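Local coordinates for protein class B carbapenemase GOB-18 (PDB 5K0W) that probably hydrolyses beta-lactam antibiotics, carbapenems among them, as a class B3 metallo-beta-lactamase whose active site holds two zinc ions, at residues A[43-48]-A[84-89]; A[55-60]-A[163-168]. All blocks are in the same frame, centred on the assembly; numbering follows the deposited sequence.

Interaction 1 of 2, residues A[43-48]-A[84-89]; sequences NLYYVG and LGFNYK
Phe86 drives the edge of its ring into one face of Tyr45, a T-shaped (edge-to-face) pair with centroids 4.8 Å apart and planes 63° to each other. The leading atoms are CE2 and CZ of Phe86: CE2 stands over the centre of the tyrosine ring, while Phe86 CZ lies 3.5 Å from Tyr45 CZ, toward the hydroxyl end. Nearer the strand, Leu84 and Tyr45 run past each other in opposite directions, and Leu84 CD1 comes to 3.7 Å from Tyr45 CB. The same methyl meets Val47 CG1 at 3.6 Å, so one leucine methyl touches both Tyr45 and Val47. Tyr45 carries CG anti to its carbonyl carbon (chi1 -62°), which directs the ring to this side, and chi2 of 85° sets how its face is turned.

Further out, Gly85 leaves helix 73-83 in a Schellman motif with positive phi; the side chains of Leu84 before it and Phe86 after it both point to 43-48. Ile81 of that helix touches both Val47 and Phe86. Val47 O also accepts a hydrogen bond from Asn80 ND2, a separate polar tie to the helix. No hydrogen bond joins the two segments directly, so their contact itself rests on dispersion and on the weak electrostatics of ring C-H groups directed at a pi face.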
loop_
_atom_site.group_PDB
_atom_site.type_symbol
_atom_site.label_atom_id
_atom_site.label_comp_id
_atom_site.label_asym_id
_atom_site.label_seq_id
_atom_site.Cartn_x
_atom_site.Cartn_y
_atom_site.Cartn_z
ATOM N N ASN A 43 7.968 10.719 -11.881
ATOM C CA ASN A 43 8.907 10.408 -10.794
ATOM C C ASN A 43 8.463 9.274 -9.881
ATOM O O ASN A 43 9.024 9.098 -8.796
ATOM C CB ASN A 43 9.295 11.684 -10.027
ATOM C CG ASN A 43 9.976 12.696 -10.936
ATOM O OD1 ASN A 43 10.941 12.387 -11.654
ATOM N ND2 ASN A 43 9.438 13.902 -10.991
ATOM N N LEU A 44 7.488 8.468 -10.357
ATOM C CA LEU A 44 6.961 7.294 -9.673
ATOM C C LEU A 44 7.563 6.035 -10.277
ATOM O O LEU A 44 7.516 5.839 -11.485
ATOM C CB LEU A 44 5.420 7.265 -9.728
ATOM C CG LEU A 44 4.744 6.051 -9.112
ATOM C CD1 LEU A 44 4.785 6.084 -7.601
ATOM C CD2 LEU A 44 3.349 5.922 -9.606
ATOM N N TYR A 45 8.131 5.196 -9.420
ATOM C CA TYR A 45 8.801 3.968 -9.799
ATOM C C TYR A 45 8.268 2.795 -8.998
ATOM O O TYR A 45 7.934 2.961 -7.824
ATOM C CB TYR A 45 10.337 4.095 -9.554
ATOM C CG TYR A 45 11.028 5.174 -10.363
ATOM C CD1 TYR A 45 11.058 6.498 -9.922
ATOM C CD2 TYR A 45 11.698 4.865 -11.548
ATOM C CE1 TYR A 45 11.676 7.499 -10.675
ATOM C CE2 TYR A 45 12.322 5.856 -12.307
ATOM C CZ TYR A 45 12.300 7.171 -11.870
ATOM O OH TYR A 45 12.904 8.143 -12.617
ATOM N N TYR A 46 8.222 1.602 -9.614
ATOM C CA TYR A 46 7.825 0.371 -8.946
ATOM C C TYR A 46 9.120 -0.285 -8.454
ATOM O O TYR A 46 10.005 -0.583 -9.265
ATOM C CB TYR A 46 7.079 -0.566 -9.919
ATOM C CG TYR A 46 6.517 -1.814 -9.267
ATOM C CD1 TYR A 46 7.277 -2.976 -9.167
ATOM C CD2 TYR A 46 5.232 -1.831 -8.743
ATOM C CE1 TYR A 46 6.782 -4.113 -8.527
ATOM C CE2 TYR A 46 4.718 -2.967 -8.126
ATOM C CZ TYR A 46 5.497 -4.103 -8.009
ATOM O OH TYR A 46 4.973 -5.226 -7.407
ATOM N N VAL A 47 9.251 -0.481 -7.132
ATOM C CA VAL A 47 10.448 -1.083 -6.517
ATOM C C VAL A 47 10.099 -2.347 -5.692
ATOM O O VAL A 47 10.972 -2.914 -5.021
ATOM C CB VAL A 47 11.323 -0.056 -5.726
ATOM C CG1 VAL A 47 11.973 0.965 -6.657
ATOM C CG2 VAL A 47 10.535 0.635 -4.616
ATOM N N GLY A 48 8.833 -2.778 -5.791
ATOM C CA GLY A 48 8.291 -3.934 -5.089
ATOM C C GLY A 48 8.755 -5.266 -5.615
ATOM O O GLY A 48 9.624 -5.334 -6.486
ATOM N N LEU A 84 17.744 1.240 -10.199
ATOM C CA LEU A 84 17.220 2.396 -10.928
ATOM C C LEU A 84 18.164 3.619 -10.882
ATOM O O LEU A 84 17.905 4.623 -11.553
ATOM C CB LEU A 84 15.823 2.780 -10.401
ATOM C CG LEU A 84 14.675 1.790 -10.594
ATOM C CD1 LEU A 84 13.534 2.168 -9.715
ATOM C CD2 LEU A 84 14.192 1.756 -12.040
ATOM N N GLY A 85 19.223 3.521 -10.082
ATOM C CA GLY A 85 20.200 4.581 -9.895
ATOM C C GLY A 85 19.884 5.497 -8.732
ATOM O O GLY A 85 20.394 6.621 -8.687
ATOM N N PHE A 86 19.038 5.040 -7.781
ATOM C CA PHE A 86 18.670 5.848 -6.608
ATOM C C PHE A 86 19.230 5.303 -5.302
ATOM O O PHE A 86 19.579 4.122 -5.217
ATOM C CB PHE A 86 17.159 6.065 -6.507
ATOM C CG PHE A 86 16.512 6.590 -7.765
ATOM C CD1 PHE A 86 16.713 7.903 -8.175
ATOM C CD2 PHE A 86 15.669 5.785 -8.520
ATOM C CE1 PHE A 86 16.120 8.384 -9.343
ATOM C CE2 PHE A 86 15.051 6.274 -9.669
ATOM C CZ PHE A 86 15.289 7.568 -10.079
ATOM N N ASN A 87 19.345 6.183 -4.293
ATOM C CA ASN A 87 19.868 5.815 -2.986
ATOM C C ASN A 87 18.735 5.679 -1.962
ATOM O O ASN A 87 18.028 6.649 -1.697
ATOM C CB ASN A 87 20.936 6.832 -2.528
ATOM C CG ASN A 87 21.759 6.446 -1.292
ATOM O OD1 ASN A 87 21.672 5.336 -0.744
ATOM N ND2 ASN A 87 22.607 7.361 -0.830
ATOM N N TYR A 88 18.571 4.473 -1.379
ATOM C CA TYR A 88 17.566 4.214 -0.344
ATOM C C TYR A 88 17.843 5.055 0.925
ATOM O O TYR A 88 16.920 5.334 1.680
ATOM C CB TYR A 88 17.481 2.705 -0.028
ATOM C CG TYR A 88 18.507 2.218 0.973
ATOM C CD1 TYR A 88 19.830 2.005 0.598
ATOM C CD2 TYR A 88 18.151 1.949 2.290
ATOM C CE1 TYR A 88 20.780 1.563 1.518
ATOM C CE2 TYR A 88 19.091 1.510 3.219
ATOM C CZ TYR A 88 20.404 1.314 2.828
ATOM O OH TYR A 88 21.322 0.870 3.747
ATOM N N LYS A 89 19.102 5.485 1.138
ATOM C CA LYS A 89 19.508 6.315 2.289
ATOM C C LYS A 89 18.928 7.744 2.195
ATOM O O LYS A 89 19.030 8.522 3.145
ATOM C CB LYS A 89 21.043 6.358 2.415
ATOM C CG LYS A 89 21.716 4.992 2.575
ATOM C CD LYS A 89 21.928 4.576 4.022
ATOM C CE LYS A 89 23.132 3.666 4.141
ATOM N NZ LYS A 89 23.259 3.077 5.499
#

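Interaction 2 of 2, residues A[55-60]-A[163-168]; sequences YLIVTD and GNITLT
Gly163 lies beside Asp60, its CA 3.6 Å from Asp60 OD1. Its phi is positive, a conformation that favours glycine. Asn164 follows with its end swung toward the same acid, crossing it at about a right angle; the amide and carboxylate planes differ by 19°. What faces the carboxylate is the amide oxygen as modelled, Asn164 OD1 at 3.6 Å from Asp60 OD1, a contact between two acceptors and not a bond. Both residues are exposed to solvent.

With Ile165 the chain enters strand 165-171 and the contact turns apolar. Ile165 CB is 4.0 Å from Thr59 CG2, the methyl that faces inward while Thr59 OG1 bonds to Gly62 O and Lys61 N in its own turn. Ile165 CG1 then reaches Ile57 CG2 at 3.9 Å, and its CD1 touches the same methyl. Here the two beta-sheets of the metallo-beta-lactamase alpha-beta/beta-alpha sandwich face each other: strands 55-59 and 165-168 belong to different sheets, their axes pass 9.4 Å apart, and they run at 146°, with no hydrogen bond between them. Phe184 of strand 180-187 joins in, touching Ile57, Ile165 and Leu167.

Two residues on, Leu167 meets Ile57 tip to tip. Leu167 CD1 approaches Ile57 CD1 to 3.8 Å, Ile57 carrying CG1 anti to its carbonyl carbon (chi1 -61°) and CD1 extended toward the leucine.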
loop_
_atom_site.group_PDB
_atom_site.type_symbol
_atom_site.label_atom_id
_atom_site.label_comp_id
_atom_site.label_asym_id
_atom_site.label_seq_id
_atom_site.Cartn_x
_atom_site.Cartn_y
_atom_site.Cartn_z
ATOM N N TYR A 55 6.226 1.399 -3.842
ATOM C CA TYR A 55 6.357 2.574 -4.702
ATOM C C TYR A 55 7.398 3.568 -4.222
ATOM O O TYR A 55 7.456 3.893 -3.034
ATOM C CB TYR A 55 4.984 3.248 -4.901
ATOM C CG TYR A 55 3.982 2.296 -5.516
ATOM C CD1 TYR A 55 4.059 1.946 -6.859
ATOM C CD2 TYR A 55 3.027 1.664 -4.736
ATOM C CE1 TYR A 55 3.180 1.021 -7.420
ATOM C CE2 TYR A 55 2.133 0.750 -5.290
ATOM C CZ TYR A 55 2.222 0.423 -6.632
ATOM O OH TYR A 55 1.383 -0.495 -7.194
ATOM N N LEU A 56 8.224 4.041 -5.153
ATOM C CA LEU A 56 9.250 5.027 -4.880
ATOM C C LEU A 56 8.984 6.330 -5.637
ATOM O O LEU A 56 8.828 6.326 -6.862
ATOM C CB LEU A 56 10.632 4.459 -5.198
ATOM C CG LEU A 56 11.825 5.364 -4.917
ATOM C CD1 LEU A 56 12.215 5.334 -3.438
ATOM C CD2 LEU A 56 13.005 4.969 -5.791
ATOM N N ILE A 57 8.898 7.440 -4.891
ATOM C CA ILE A 57 8.704 8.775 -5.445
ATOM C C ILE A 57 9.997 9.537 -5.204
ATOM O O ILE A 57 10.382 9.775 -4.058
ATOM C CB ILE A 57 7.437 9.498 -4.917
ATOM C CG1 ILE A 57 6.173 8.709 -5.275
ATOM C CG2 ILE A 57 7.353 10.924 -5.465
ATOM C CD1 ILE A 57 4.948 9.043 -4.445
ATOM N N VAL A 58 10.684 9.867 -6.293
ATOM C CA VAL A 58 11.968 10.554 -6.264
ATOM C C VAL A 58 11.752 12.061 -6.358
ATOM O O VAL A 58 11.136 12.527 -7.318
ATOM C CB VAL A 58 12.868 10.025 -7.408
ATOM C CG1 VAL A 58 14.246 10.673 -7.377
ATOM C CG2 VAL A 58 12.983 8.503 -7.357
ATOM N N THR A 59 12.228 12.829 -5.358
ATOM C CA THR A 59 12.130 14.297 -5.396
ATOM C C THR A 59 13.514 14.925 -5.311
ATOM O O THR A 59 14.511 14.259 -4.992
ATOM C CB THR A 59 11.258 14.899 -4.283
ATOM O OG1 THR A 59 12.092 15.181 -3.168
ATOM C CG2 THR A 59 10.027 14.046 -3.899
ATOM N N ASP A 60 13.536 16.241 -5.528
ATOM C CA ASP A 60 14.691 17.142 -5.481
ATOM C C ASP A 60 15.305 17.235 -4.071
ATOM O O ASP A 60 16.510 17.437 -3.938
ATOM C CB ASP A 60 14.322 18.559 -6.036
ATOM C CG ASP A 60 12.939 19.168 -5.660
ATOM O OD1 ASP A 60 11.904 18.459 -5.801
ATOM O OD2 ASP A 60 12.891 20.378 -5.323
ATOM N N GLY A 163 9.655 18.353 -1.523
ATOM C CA GLY A 163 9.947 18.997 -2.801
ATOM C C GLY A 163 8.675 19.585 -3.387
ATOM O O GLY A 163 7.824 20.080 -2.639
ATOM N N ASN A 164 8.504 19.475 -4.712
ATOM C CA ASN A 164 7.316 19.970 -5.426
ATOM C C ASN A 164 6.157 18.972 -5.347
ATOM O O ASN A 164 5.002 19.351 -5.576
ATOM C CB ASN A 164 7.633 20.289 -6.887
ATOM C CG ASN A 164 8.879 21.106 -7.107
ATOM O OD1 ASN A 164 9.812 20.659 -7.769
ATOM N ND2 ASN A 164 8.909 22.327 -6.589
ATOM N N ILE A 165 6.472 17.700 -5.011
ATOM C CA ILE A 165 5.534 16.591 -4.837
ATOM C C ILE A 165 4.654 16.825 -3.604
ATOM O O ILE A 165 5.166 17.176 -2.538
ATOM C CB ILE A 165 6.331 15.252 -4.762
ATOM C CG1 ILE A 165 6.671 14.698 -6.169
ATOM C CG2 ILE A 165 5.677 14.188 -3.863
ATOM C CD1 ILE A 165 5.489 13.998 -6.985
ATOM N N THR A 166 3.330 16.648 -3.774
ATOM C CA THR A 166 2.315 16.740 -2.720
ATOM C C THR A 166 1.399 15.524 -2.836
ATOM O O THR A 166 0.771 15.327 -3.878
ATOM C CB THR A 166 1.508 18.055 -2.777
ATOM O OG1 THR A 166 2.402 19.169 -2.839
ATOM C CG2 THR A 166 0.565 18.212 -1.579
ATOM N N LEU A 167 1.335 14.714 -1.768
ATOM C CA LEU A 167 0.482 13.540 -1.717
ATOM C C LEU A 167 -0.680 13.811 -0.787
ATOM O O LEU A 167 -0.507 14.440 0.261
ATOM C CB LEU A 167 1.276 12.336 -1.194
ATOM C CG LEU A 167 1.758 11.341 -2.230
ATOM C CD1 LEU A 167 2.957 11.858 -2.950
ATOM C CD2 LEU A 167 2.164 10.068 -1.573
ATOM N N THR A 168 -1.864 13.331 -1.155
ATOM C CA THR A 168 -3.051 13.477 -0.324
ATOM C C THR A 168 -3.441 12.089 0.123
ATOM O O THR A 168 -3.561 11.186 -0.717
ATOM C CB THR A 168 -4.197 14.194 -1.085
ATOM O OG1 THR A 168 -3.756 15.478 -1.494
ATOM C CG2 THR A 168 -5.452 14.362 -0.244
#

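In the fold
Strands 44-46 and 55-59 are antiparallel neighbours in one sheet, and interactions 1 and 2 use its two faces, with centres 12 Å apart. Tyr45 N meets Leu56 O at 2.9 Å, and Asn43 O meets Val58 N at 3.1 Å, both probable hydrogen bonds. Val58 points away from 163-168 and joins interaction 1 instead, its CG1 lying 3.6 Å from Phe86 CE1, whereas Ile57 beside it faces the second sheet. Interaction 2 lies away from the zinc site. Tyr46, next to Tyr45 but pointing away from 84-89, has its side chain about 7 Å from that of the zinc ligand His241 and about 11 Å from a bound zinc ion; interaction 1 itself is not part of the site.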